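PDB 6GNA: thioredoxin reductase from Clostridium acetobutylicum ATCC 824, which probably passes electrons from reduced ferredoxin through its bound FAD and a redox-active cysteine pair to thioredoxin, independently of pyridine nucleotides. Local coordinates for residues A[118-123]-A[191-196]; A[132-137]-A[157-162]; A[148-153]-A[215-220]; A[169-174]-A[187-192]. One frame throughout, in Å; residues are numbered along the deposited sequence.

Contact 1 of 4, residues A[118-123]-A[191-196]; sequences KPLKGE and DVPVEI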
loop_
_atom_site.group_PDB
_atom_site.type_symbol
_atom_site.label_atom_id
_atom_site.label_comp_id
_atom_site.label_asym_id
_atom_site.label_seq_id
_atom_site.Cartn_x
_atom_site.Cartn_y
_atom_site.Cartn_z
ATOM N N LYS A 118 9.721 8.524 22.926
ATOM C CA LYS A 118 10.716 7.541 23.312
ATOM C C LYS A 118 10.377 6.970 24.683
ATOM O O LYS A 118 9.634 7.582 25.453
ATOM C CB LYS A 118 12.093 8.194 23.367
ATOM N N PRO A 119 10.898 5.789 25.010
ATOM C CA PRO A 119 10.729 5.271 26.371
ATOM C C PRO A 119 11.531 6.075 27.377
ATOM O O PRO A 119 12.529 6.721 27.044
ATOM C CB PRO A 119 11.243 3.828 26.278
ATOM C CG PRO A 119 12.137 3.809 25.094
ATOM C CD PRO A 119 11.623 4.845 24.141
ATOM N N LEU A 120 11.070 6.040 28.626
ATOM C CA LEU A 120 11.782 6.697 29.709
ATOM C C LEU A 120 13.040 5.915 30.057
ATOM O O LEU A 120 13.109 4.697 29.884
ATOM C CB LEU A 120 10.908 6.746 30.959
ATOM C CG LEU A 120 9.599 7.520 30.889
ATOM C CD1 LEU A 120 8.859 7.344 32.213
ATOM C CD2 LEU A 120 9.886 8.981 30.609
ATOM N N LYS A 121 14.043 6.626 30.556
ATOM C CA LYS A 121 15.232 5.957 31.054
ATOM C C LYS A 121 14.839 5.036 32.204
ATOM O O LYS A 121 14.106 5.440 33.114
ATOM C CB LYS A 121 16.255 6.991 31.523
ATOM C CG LYS A 121 17.601 6.399 31.915
ATOM C CD LYS A 121 18.598 7.479 32.319
ATOM C CE LYS A 121 19.960 6.876 32.649
ATOM N NZ LYS A 121 20.950 7.897 33.101
ATOM N N GLY A 122 15.319 3.791 32.154
ATOM C CA GLY A 122 14.960 2.779 33.126
ATOM C C GLY A 122 13.711 1.995 32.783
ATOM O O GLY A 122 13.440 0.973 33.422
ATOM N N GLU A 123 12.941 2.448 31.795
ATOM C CA GLU A 123 11.706 1.766 31.427
ATOM C C GLU A 123 11.976 0.338 30.962
ATOM O O GLU A 123 11.369 -0.613 31.465
ATOM C CB GLU A 123 11.004 2.568 30.331
ATOM C CG GLU A 123 9.610 2.078 29.971
ATOM C CD GLU A 123 8.985 2.906 28.863
ATOM O OE1 GLU A 123 8.538 2.323 27.847
ATOM O OE2 GLU A 123 8.965 4.143 29.000
ATOM N N ASP A 191 5.046 17.314 36.600
ATOM C CA ASP A 191 6.494 17.384 36.501
ATOM C C ASP A 191 6.895 16.468 35.357
ATOM O O ASP A 191 6.087 15.676 34.866
ATOM C CB ASP A 191 7.152 16.941 37.811
ATOM C CG ASP A 191 8.590 17.404 37.936
ATOM O OD1 ASP A 191 9.235 17.683 36.903
ATOM O OD2 ASP A 191 9.083 17.475 39.080
ATOM N N VAL A 192 8.149 16.575 34.937
ATOM C CA VAL A 192 8.660 15.841 33.781
ATOM C C VAL A 192 9.380 14.595 34.285
ATOM O O VAL A 192 10.352 14.726 35.045
ATOM C CB VAL A 192 9.614 16.709 32.950
ATOM C CG1 VAL A 192 10.171 15.917 31.773
ATOM C CG2 VAL A 192 8.894 17.927 32.457
ATOM N N PRO A 193 8.976 13.393 33.875
ATOM C CA PRO A 193 9.739 12.200 34.258
ATOM C C PRO A 193 11.151 12.243 33.691
ATOM O O PRO A 193 11.364 12.637 32.543
ATOM C CB PRO A 193 8.939 11.040 33.646
ATOM C CG PRO A 193 7.641 11.614 33.186
ATOM C CD PRO A 193 7.818 13.081 33.017
ATOM N N VAL A 194 12.118 11.815 34.504
ATOM C CA VAL A 194 13.522 11.741 34.098
ATOM C C VAL A 194 13.996 10.294 34.000
ATOM O O VAL A 194 14.516 9.869 32.966
ATOM C CB VAL A 194 14.431 12.568 35.036
ATOM C CG1 VAL A 194 15.882 12.527 34.534
ATOM C CG2 VAL A 194 13.940 14.002 35.133
ATOM N N GLU A 195 13.848 9.527 35.076
ATOM C CA GLU A 195 14.420 8.193 35.096
ATOM C C GLU A 195 13.717 7.338 36.138
ATOM O O GLU A 195 13.431 7.803 37.246
ATOM C CB GLU A 195 15.919 8.253 35.410
ATOM C CG GLU A 195 16.604 6.896 35.419
ATOM C CD GLU A 195 18.054 6.965 35.865
ATOM O OE1 GLU A 195 18.494 8.045 36.311
ATOM O OE2 GLU A 195 18.755 5.935 35.779
ATOM N N ILE A 196 13.456 6.093 35.765
ATOM C CA ILE A 196 13.004 5.056 36.685
ATOM C C ILE A 196 14.238 4.373 37.254
ATOM O O ILE A 196 15.082 3.884 36.498
ATOM C CB ILE A 196 12.120 4.039 35.943
ATOM C CG1 ILE A 196 10.901 4.722 35.321
ATOM C CG2 ILE A 196 11.666 2.936 36.890
ATOM C CD1 ILE A 196 10.316 3.974 34.119
HETATM O O HOH W 1 14.109 9.652 30.452
HETATM O O HOH W 2 21.184 8.540 35.932
#
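Lys-121 and Ile-196 join a connecting loop to the first strand of a small antiparallel sheet, 193-198 with 202-207 and 211-213, in the domain that probably corresponds to the pyridine-nucleotide domain of classical thioredoxin reductases. One direct backbone bond carries the join: Ile-196 N gives its hydrogen to Lys-121 O at 2.8 Å, nearly straight at 170°. Water extends this grip, taking the hydrogen of Lys-121 N and donating to Val-194 O. On the outer side the chains of Lys-121 and Glu-195, both extended with CG anti to the backbone N, meet along their methylenes, Lys-121 CG lying 3.7 Å from Glu-195 CG. Their charged ends are less intimate. Lys-121 NZ and Glu-195 OE2 form a long salt bridge of 4.0 Å, while a second water links the ammonium to Glu-195 OE1.

The inner side is apolar. Leu-120 sets CD2 against Pro-193 CB at 3.8 Å and brings CD1 to the end of Ile-196, whose side chain runs roughly perpendicular to its own; Ile-196 CD1 also reaches Glu-123 CA. Behind this layer Ile-196 touches Val-131 and Val-217 of the parallel sheet of the same domain, on strands 131-132 and 216-220. Its own strand bulges where Val-194 and Glu-195 together stand opposite the single residue Lys-206, a classic beta bulge. The loop is shaped from within by Glu-123, whose OE1 bonds to the hydroxyl of Tyr-133. Its other oxygen, Glu-123 OE2, receives the hydrogen of Leu-120 N at 2.9 Å, from a donor standing 50° out of the carboxylate plane.

Contact 2 of 4, residues A[132-137]-A[157-162]; sequences GYCATC and ESEANY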
loop_
_atom_site.group_PDB
_atom_site.type_symbol
_atom_site.label_atom_id
_atom_site.label_comp_id
_atom_site.label_asym_id
_atom_site.label_seq_id
_atom_site.Cartn_x
_atom_site.Cartn_y
_atom_site.Cartn_z
ATOM N N GLY A 132 5.404 -1.537 33.800
ATOM C CA GLY A 132 4.503 -2.215 32.892
ATOM C C GLY A 132 3.748 -1.220 32.035
ATOM O O GLY A 132 3.825 -0.006 32.235
ATOM N N TYR A 133 3.000 -1.766 31.075
ATOM C CA TYR A 133 2.250 -0.980 30.107
ATOM C C TYR A 133 0.742 -1.090 30.284
ATOM O O TYR A 133 -0.014 -0.531 29.470
ATOM C CB TYR A 133 2.655 -1.416 28.696
ATOM C CG TYR A 133 4.112 -1.149 28.431
ATOM C CD1 TYR A 133 4.585 0.160 28.347
ATOM C CD2 TYR A 133 5.018 -2.185 28.291
ATOM C CE1 TYR A 133 5.929 0.422 28.112
ATOM C CE2 TYR A 133 6.367 -1.931 28.058
ATOM C CZ TYR A 133 6.809 -0.624 27.959
ATOM O OH TYR A 133 8.151 -0.376 27.731
ATOM N N CYS A 134 0.282 -1.829 31.286
ATOM C CA CYS A 134 -1.140 -1.921 31.586
ATOM C C CYS A 134 -1.317 -1.937 33.099
ATOM O O CYS A 134 -1.017 -2.944 33.753
ATOM C CB CYS A 134 -1.727 -3.187 30.978
ATOM S SG CYS A 134 -3.509 -3.231 31.199
ATOM N N ALA A 135 -1.827 -0.838 33.647
ATOM C CA ALA A 135 -1.982 -0.736 35.093
ATOM C C ALA A 135 -3.124 -1.611 35.592
ATOM O O ALA A 135 -2.984 -2.315 36.599
ATOM C CB ALA A 135 -2.198 0.719 35.503
ATOM N N THR A 136 -4.273 -1.570 34.918
ATOM C CA THR A 136 -5.413 -2.364 35.370
ATOM C C THR A 136 -5.115 -3.857 35.291
ATOM O O THR A 136 -5.587 -4.629 36.134
ATOM C CB THR A 136 -6.655 -2.012 34.553
ATOM O OG1 THR A 136 -6.396 -2.226 33.161
ATOM C CG2 THR A 136 -7.031 -0.555 34.746
ATOM N N CYS A 137 -4.328 -4.274 34.296
ATOM C CA CYS A 137 -3.952 -5.677 34.167
ATOM C C CYS A 137 -3.160 -6.156 35.387
ATOM O O CYS A 137 -3.400 -7.253 35.907
ATOM C CB CYS A 137 -3.132 -5.872 32.881
ATOM S SG CYS A 137 -3.864 -5.240 31.281
ATOM N N GLU A 157 -6.140 8.068 32.745
ATOM C CA GLU A 157 -6.820 8.627 33.914
ATOM C C GLU A 157 -7.770 7.607 34.525
ATOM O O GLU A 157 -7.850 7.478 35.750
ATOM C CB GLU A 157 -7.587 9.897 33.537
ATOM C CG GLU A 157 -6.719 11.018 32.981
ATOM C CD GLU A 157 -7.515 12.223 32.514
ATOM O OE1 GLU A 157 -8.739 12.278 32.804
ATOM O OE2 GLU A 157 -6.915 13.095 31.844
ATOM N N SER A 158 -8.496 6.866 33.684
ATOM C CA SER A 158 -9.385 5.830 34.201
ATOM C C SER A 158 -8.599 4.742 34.916
ATOM O O SER A 158 -9.051 4.192 35.926
ATOM C CB SER A 158 -10.191 5.216 33.051
ATOM O OG SER A 158 -11.004 6.185 32.416
ATOM N N GLU A 159 -7.419 4.408 34.406
ATOM C CA GLU A 159 -6.635 3.371 35.061
ATOM C C GLU A 159 -6.144 3.856 36.412
ATOM O O GLU A 159 -6.138 3.095 37.381
ATOM C CB GLU A 159 -5.465 2.952 34.172
ATOM C CG GLU A 159 -5.904 2.321 32.847
ATOM C CD GLU A 159 -4.822 1.509 32.187
ATOM O OE1 GLU A 159 -4.110 0.792 32.906
ATOM O OE2 GLU A 159 -4.687 1.573 30.942
ATOM N N ALA A 160 -5.724 5.118 36.491
ATOM C CA ALA A 160 -5.338 5.691 37.780
ATOM C C ALA A 160 -6.488 5.625 38.778
ATOM O O ALA A 160 -6.285 5.294 39.951
ATOM C CB ALA A 160 -4.905 7.143 37.583
ATOM N N ASN A 161 -7.698 5.977 38.339
ATOM C CA ASN A 161 -8.844 5.929 39.242
ATOM C C ASN A 161 -9.084 4.516 39.746
ATOM O O ASN A 161 -9.409 4.316 40.923
ATOM C CB ASN A 161 -10.092 6.473 38.550
ATOM C CG ASN A 161 -10.000 7.953 38.275
ATOM O OD1 ASN A 161 -9.301 8.679 38.984
ATOM N ND2 ASN A 161 -10.674 8.401 37.225
ATOM N N TYR A 162 -8.961 3.527 38.863
ATOM C CA TYR A 162 -9.144 2.146 39.287
ATOM C C TYR A 162 -8.064 1.736 40.279
ATOM O O TYR A 162 -8.349 1.077 41.285
ATOM C CB TYR A 162 -9.126 1.222 38.065
ATOM C CG TYR A 162 -9.328 -0.234 38.414
ATOM C CD1 TYR A 162 -10.583 -0.712 38.772
ATOM C CD2 TYR A 162 -8.268 -1.131 38.396
ATOM C CE1 TYR A 162 -10.779 -2.041 39.102
ATOM C CE2 TYR A 162 -8.454 -2.467 38.731
ATOM C CZ TYR A 162 -9.714 -2.914 39.079
ATOM O OH TYR A 162 -9.920 -4.236 39.409
#
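With CG anti to its own carbonyl carbon (chi1 -63°) and the chain extended beyond it, Glu-159 reaches from helix 155-163 to the backbone amides of Ala-135 and Thr-136, just after Cys-134, where Thr-136 holds CG2 likewise anti to the carbonyl carbon and turned to the glutamate. A single oxygen then serves two successive backbone amides. Glu-159 OE1 accepts from Thr-136 N at 3.1 Å, the donor lying on the anti side and 32° out of the carboxylate plane. The second bond, from Ala-135 N at 2.9 Å, is weak because it is sharply bent, to 127°. Together the two amides would help to offset the negative charge of the carboxylate, whose other oxygen, Glu-159 OE2, has the like-charged Glu-155 close by.

Methyl groups pack around this polar core. Ala-135 CB lies 3.2 Å from the same Glu-159 OE1, while Thr-136 CG2 rests on Glu-159 CG at 3.6 Å. The same methyl also meets Tyr-162, one helical turn beyond Glu-159, coming within 3.9 Å of its CD2 on the more exposed side of the contact. Inward, Glu-159 leans on Leu-220 and Ala-135 on Phe-218, both of strand 216-220.

The segment so held carries the disulfide, closed from Cys-134 SG to Cys-137 SG at 2.0 Å, with Cys-134 in the loop and Cys-137 in the short, weakly bonded helix that follows. Its Cys-Ala-Thr-Cys sequence is the CxxC motif that forms the redox-active centre of the low-molecular-weight thioredoxin reductases.

Contact 3 of 4, residues A[148-153]-A[215-220]; sequences TIVGYN and DGVFVL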
loop_
_atom_site.group_PDB
_atom_site.type_symbol
_atom_site.label_atom_id
_atom_site.label_comp_id
_atom_site.label_asym_id
_atom_site.label_seq_id
_atom_site.Cartn_x
_atom_site.Cartn_y
_atom_site.Cartn_z
ATOM N N THR A 148 2.760 4.685 40.384
ATOM C CA THR A 148 2.874 5.907 39.607
ATOM C C THR A 148 2.471 5.595 38.175
ATOM O O THR A 148 2.994 4.654 37.562
ATOM C CB THR A 148 4.302 6.442 39.656
ATOM O OG1 THR A 148 4.630 6.758 41.012
ATOM C CG2 THR A 148 4.425 7.708 38.840
ATOM N N ILE A 149 1.540 6.372 37.649
ATOM C CA ILE A 149 1.106 6.245 36.262
ATOM C C ILE A 149 1.583 7.464 35.497
ATOM O O ILE A 149 1.244 8.602 35.852
ATOM C CB ILE A 149 -0.415 6.099 36.156
ATOM C CG1 ILE A 149 -0.817 4.730 36.699
ATOM C CG2 ILE A 149 -0.881 6.271 34.711
ATOM C CD1 ILE A 149 -2.284 4.599 36.911
ATOM N N VAL A 150 2.341 7.215 34.435
ATOM C CA VAL A 150 2.758 8.238 33.483
ATOM C C VAL A 150 1.783 8.119 32.315
ATOM O O VAL A 150 1.831 7.169 31.532
ATOM C CB VAL A 150 4.220 8.062 33.072
ATOM C CG1 VAL A 150 4.658 9.211 32.204
ATOM C CG2 VAL A 150 5.103 7.979 34.306
ATOM N N GLY A 151 0.853 9.069 32.234
ATOM C CA GLY A 151 -0.295 8.964 31.344
ATOM C C GLY A 151 -0.123 9.823 30.104
ATOM O O GLY A 151 0.075 11.032 30.199
ATOM N N TYR A 152 -0.249 9.190 28.943
ATOM C CA TYR A 152 -0.115 9.875 27.661
ATOM C C TYR A 152 -1.447 10.033 26.943
ATOM O O TYR A 152 -1.487 10.630 25.861
ATOM C CB TYR A 152 0.883 9.126 26.763
ATOM C CG TYR A 152 2.316 9.108 27.295
ATOM C CD1 TYR A 152 2.697 8.240 28.316
ATOM C CD2 TYR A 152 3.294 9.954 26.762
ATOM C CE1 TYR A 152 3.994 8.225 28.811
ATOM C CE2 TYR A 152 4.600 9.945 27.256
ATOM C CZ TYR A 152 4.939 9.081 28.284
ATOM O OH TYR A 152 6.226 9.040 28.784
ATOM N N ASN A 153 -2.553 9.582 27.536
ATOM C CA ASN A 153 -3.860 9.699 26.910
ATOM C C ASN A 153 -4.909 9.713 28.020
ATOM O O ASN A 153 -4.594 9.549 29.201
ATOM C CB ASN A 153 -4.098 8.584 25.890
ATOM C CG ASN A 153 -4.003 7.208 26.491
ATOM O OD1 ASN A 153 -4.197 7.007 27.694
ATOM N ND2 ASN A 153 -3.698 6.239 25.644
ATOM N N ASP A 215 6.465 1.727 43.986
ATOM C CA ASP A 215 6.704 0.311 43.735
ATOM C C ASP A 215 6.448 -0.067 42.283
ATOM O O ASP A 215 7.093 -0.984 41.759
ATOM C CB ASP A 215 5.830 -0.541 44.656
ATOM C CG ASP A 215 6.097 -0.271 46.114
ATOM O OD1 ASP A 215 7.233 -0.540 46.572
ATOM O OD2 ASP A 215 5.178 0.217 46.806
ATOM N N GLY A 216 5.528 0.618 41.621
ATOM C CA GLY A 216 5.275 0.383 40.215
ATOM C C GLY A 216 5.278 1.689 39.451
ATOM O O GLY A 216 4.921 2.741 39.977
ATOM N N VAL A 217 5.710 1.610 38.196
ATOM C CA VAL A 217 5.578 2.698 37.238
ATOM C C VAL A 217 4.911 2.121 36.005
ATOM O O VAL A 217 5.454 1.201 35.375
ATOM C CB VAL A 217 6.925 3.339 36.860
ATOM C CG1 VAL A 217 6.726 4.385 35.744
ATOM C CG2 VAL A 217 7.580 3.970 38.093
ATOM N N PHE A 218 3.744 2.645 35.663
ATOM C CA PHE A 218 3.048 2.256 34.448
ATOM C C PHE A 218 3.114 3.374 33.424
ATOM O O PHE A 218 2.718 4.514 33.696
ATOM C CB PHE A 218 1.606 1.844 34.732
ATOM C CG PHE A 218 1.513 0.589 35.542
ATOM C CD1 PHE A 218 1.659 -0.645 34.936
ATOM C CD2 PHE A 218 1.321 0.640 36.914
ATOM C CE1 PHE A 218 1.599 -1.818 35.683
ATOM C CE2 PHE A 218 1.265 -0.529 37.673
ATOM C CZ PHE A 218 1.406 -1.759 37.056
ATOM N N VAL A 219 3.574 3.025 32.227
ATOM C CA VAL A 219 3.721 3.951 31.121
ATOM C C VAL A 219 2.559 3.663 30.178
ATOM O O VAL A 219 2.533 2.609 29.531
ATOM C CB VAL A 219 5.085 3.731 30.453
ATOM C CG1 VAL A 219 5.187 4.490 29.158
ATOM C CG2 VAL A 219 6.204 4.118 31.427
ATOM N N LEU A 220 1.569 4.562 30.133
ATOM C CA LEU A 220 0.283 4.292 29.477
ATOM C C LEU A 220 0.104 5.180 28.252
ATOM O O LEU A 220 -0.256 6.359 28.359
ATOM C CB LEU A 220 -0.880 4.440 30.445
ATOM C CG LEU A 220 -0.845 3.530 31.679
ATOM C CD1 LEU A 220 -2.177 3.680 32.410
ATOM C CD2 LEU A 220 -0.566 2.070 31.301
#
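Ile-149 and Leu-220 pack on one face of two adjoining parallel strands, and the backbone bonds beside them make this buried stretch the firm part of the contact. The strand axes are 4.7 Å apart at closest approach. From Thr-148 to Tyr-152 five bonds run alternately from one chain to the other, the shortest being Val-150 N to Phe-218 O at 2.8 Å and the straightest Leu-220 N to Val-150 O at 174°. With Ile-149 CG2 anti to the backbone N, that methyl meets Leu-220 CD1 at 3.7 Å. Gly-151, paired with Leu-220, adds no side chain to this face. On the other face Val-150 CG2 and Val-217 CG1 stand 4.2 Å apart.

The last bond, from Tyr-152 N to Leu-220 O, belongs to the looser, partly exposed end, where the strand has given way to loop. There Leu-220 O also lies at the edge of the Tyr-152 ring, in its plane and 3.5 Å from CD1. Farther round the ring, Tyr-152 CE1 lies 3.9 Å from Val-219 CG1, and Lys-221 adds a cation-pi contact. Asn-153 takes its partners outside the two segments: OD1 caps Ala-156 N at the start of helix 155-163, and ND2 bonds to Asp-222.

Helices 135-138 and 155-163 cover the face of Ile-149, Phe-218 and Leu-220, with Ala-135 touching Phe-218 and Ala-160 touching Ile-149. Strand 146-151 is flanked in the sheet by 169-174 on its other edge, while 216-220 is flanked on its other edge by the short strand 131-132.

Contact 4 of 4, residues A[169-174]-A[187-192]; sequences KVYYVP and EIVKDV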
loop_
_atom_site.group_PDB
_atom_site.type_symbol
_atom_site.label_atom_id
_atom_site.label_comp_id
_atom_site.label_asym_id
_atom_site.label_seq_id
_atom_site.Cartn_x
_atom_site.Cartn_y
_atom_site.Cartn_z
ATOM N N LYS A 169 -1.238 4.300 47.441
ATOM C CA LYS A 169 -1.026 5.664 46.983
ATOM C C LYS A 169 -0.885 5.609 45.468
ATOM O O LYS A 169 -0.182 4.740 44.953
ATOM C CB LYS A 169 0.258 6.236 47.594
ATOM C CG LYS A 169 0.687 7.594 47.053
ATOM C CD LYS A 169 -0.211 8.717 47.545
ATOM C CE LYS A 169 0.336 10.076 47.133
ATOM N NZ LYS A 169 -0.499 11.214 47.602
ATOM N N VAL A 170 -1.558 6.522 44.769
ATOM C CA VAL A 170 -1.484 6.623 43.309
ATOM C C VAL A 170 -1.037 8.031 42.933
ATOM O O VAL A 170 -1.659 9.017 43.339
ATOM C CB VAL A 170 -2.832 6.316 42.627
ATOM C CG1 VAL A 170 -2.718 6.436 41.091
ATOM C CG2 VAL A 170 -3.347 4.934 43.029
ATOM N N TYR A 171 0.034 8.123 42.151
ATOM C CA TYR A 171 0.460 9.368 41.533
ATOM C C TYR A 171 0.145 9.301 40.052
ATOM O O TYR A 171 0.333 8.260 39.415
ATOM C CB TYR A 171 1.973 9.554 41.665
ATOM C CG TYR A 171 2.495 9.618 43.079
ATOM C CD1 TYR A 171 2.365 10.774 43.831
ATOM C CD2 TYR A 171 3.148 8.538 43.648
ATOM C CE1 TYR A 171 2.855 10.841 45.124
ATOM C CE2 TYR A 171 3.643 8.598 44.932
ATOM C CZ TYR A 171 3.495 9.752 45.664
ATOM O OH TYR A 171 3.995 9.811 46.949
ATOM N N TYR A 172 -0.310 10.425 39.497
ATOM C CA TYR A 172 -0.559 10.548 38.062
ATOM C C TYR A 172 0.307 11.663 37.492
ATOM O O TYR A 172 0.201 12.819 37.912
ATOM C CB TYR A 172 -2.031 10.812 37.769
ATOM C CG TYR A 172 -2.389 10.741 36.295
ATOM C CD1 TYR A 172 -2.518 9.516 35.668
ATOM C CD2 TYR A 172 -2.611 11.887 35.539
ATOM C CE1 TYR A 172 -2.846 9.417 34.348
ATOM C CE2 TYR A 172 -2.939 11.793 34.200
ATOM C CZ TYR A 172 -3.045 10.550 33.617
ATOM O OH TYR A 172 -3.378 10.400 32.300
ATOM N N VAL A 173 1.150 11.309 36.532
ATOM C CA VAL A 173 2.056 12.237 35.861
ATOM C C VAL A 173 1.528 12.442 34.445
ATOM O O VAL A 173 1.760 11.597 33.572
ATOM C CB VAL A 173 3.489 11.687 35.826
ATOM C CG1 VAL A 173 4.432 12.691 35.208
ATOM C CG2 VAL A 173 3.977 11.331 37.228
ATOM N N PRO A 174 0.832 13.539 34.166
ATOM C CA PRO A 174 0.267 13.726 32.824
ATOM C C PRO A 174 1.331 14.124 31.818
ATOM O O PRO A 174 2.231 14.916 32.110
ATOM C CB PRO A 174 -0.736 14.863 33.035
ATOM C CG PRO A 174 -0.167 15.648 34.177
ATOM C CD PRO A 174 0.483 14.639 35.079
ATOM N N GLU A 187 -2.983 11.682 43.364
ATOM C CA GLU A 187 -2.171 12.893 43.414
ATOM C C GLU A 187 -1.579 13.187 42.037
ATOM O O GLU A 187 -0.806 12.386 41.492
ATOM C CB GLU A 187 -1.051 12.781 44.445
ATOM C CG GLU A 187 -0.206 14.044 44.478
ATOM C CD GLU A 187 0.878 14.017 45.534
ATOM O OE1 GLU A 187 1.842 14.795 45.397
ATOM O OE2 GLU A 187 0.773 13.227 46.494
ATOM N N ILE A 188 -1.931 14.344 41.486
ATOM C CA ILE A 188 -1.402 14.777 40.200
ATOM C C ILE A 188 -0.027 15.390 40.410
ATOM O O ILE A 188 0.153 16.273 41.256
ATOM C CB ILE A 188 -2.348 15.781 39.527
ATOM C CG1 ILE A 188 -3.740 15.162 39.350
ATOM C CG2 ILE A 188 -1.771 16.212 38.191
ATOM C CD1 ILE A 188 -4.807 16.154 38.883
ATOM N N VAL A 189 0.930 14.937 39.618
ATOM C CA VAL A 189 2.328 15.347 39.717
ATOM C C VAL A 189 2.655 15.988 38.372
ATOM O O VAL A 189 2.970 15.305 37.394
ATOM C CB VAL A 189 3.247 14.161 40.031
ATOM C CG1 VAL A 189 4.710 14.572 40.061
ATOM C CG2 VAL A 189 2.849 13.525 41.355
ATOM N N LYS A 190 2.532 17.316 38.294
ATOM C CA LYS A 190 2.801 18.049 37.054
ATOM C C LYS A 190 4.296 18.342 36.980
ATOM O O LYS A 190 4.772 19.443 37.261
ATOM C CB LYS A 190 1.972 19.328 36.986
ATOM C CG LYS A 190 0.495 19.137 36.681
ATOM C CD LYS A 190 -0.136 20.472 36.282
ATOM C CE LYS A 190 -1.651 20.408 36.243
ATOM N NZ LYS A 190 -2.247 21.706 35.812
ATOM N N ASP A 191 5.046 17.314 36.600
ATOM C CA ASP A 191 6.494 17.384 36.501
ATOM C C ASP A 191 6.895 16.468 35.357
ATOM O O ASP A 191 6.087 15.676 34.866
ATOM C CB ASP A 191 7.152 16.941 37.811
ATOM C CG ASP A 191 8.590 17.404 37.936
ATOM O OD1 ASP A 191 9.235 17.683 36.903
ATOM O OD2 ASP A 191 9.083 17.475 39.080
ATOM N N VAL A 192 8.149 16.575 34.937
ATOM C CA VAL A 192 8.660 15.841 33.781
ATOM C C VAL A 192 9.380 14.595 34.285
ATOM O O VAL A 192 10.352 14.726 35.045
ATOM C CB VAL A 192 9.614 16.709 32.950
ATOM C CG1 VAL A 192 10.171 15.917 31.773
ATOM C CG2 VAL A 192 8.894 17.927 32.457
HETATM O O HOH W 3 3.598 16.322 33.749
#
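One edge pairing of the five-stranded parallel sheet joins strand 169-174 to strand 186-188, an outermost strand of the sheet within this chain. Its ladder consists of three backbone bonds: Glu-187 N to Val-170 O, Tyr-172 N to Glu-187 O at 2.8 Å, and Val-189 N to Tyr-172 O at 2.8 Å.

On the face of Tyr-171 and Glu-187 the ladder is reinforced by charge. A bend at chi2 (73°) carries the lysine chain over to the neighbouring strand, and Lys-169 NZ binds Glu-187 OE2 at 2.6 Å, using the anti lone pair of that oxygen. Arg-210 holds the other oxygen in a second salt bridge, so the carboxylate is gripped at both oxygens and its rotation is restrained. The tyrosine runs beside this glutamate in the same direction, its ring plane 68° from that of the carboxylate and its CE1 3.5 Å from Glu-187 OE2. One face of the ring carries Lys-169 CD, 4.2 Å above the plane and toward the rim, while Tyr-171 CD1 meets Val-189 CG2 at 3.7 Å.

Farther along, segment 187-192 leaves the ladder through an inverse gamma turn centred on Lys-190. Val-173 CG1 lies 3.4 Å from Asp-191 O, and water donates to both that oxygen and Pro-174 O. On the opposite face Tyr-172 packs on Ala-160 and its hydroxyl bonds to Tyr-176.

Helix 155-163 links strand 146-151 to 169-174 in a beta-alpha-beta unit, and 186-188 adds a further parallel strand, reached without a helix, to a Rossmann-like sheet resembling the pyridine-nucleotide domain of related enzymes, although this one works without pyridine nucleotides.

Overall arrangement
Contacts 3 and 4 are successive pairings in one parallel sheet, with centres 9 Å apart, joined where Ile-149 O meets Val-173 N at 2.8 Å. Contact 2 lies 8 Å from contact 3 between centres and covers one face of that sheet; its Gly-132 also extends the sheet, Gly-132 O lying 3.0 Å from Val-219 N. On the other face, contact 1 sets Pro-193 and Ile-196 against Val-150, Val-173 and Val-217. Contacts 1 and 4 share Asp-191 and Val-192, the link between edge strand and antiparallel sheet. Contact 2 holds the disulfide; its Glu-159 side chain stays about 10 Å from a bound FAD and does not touch it.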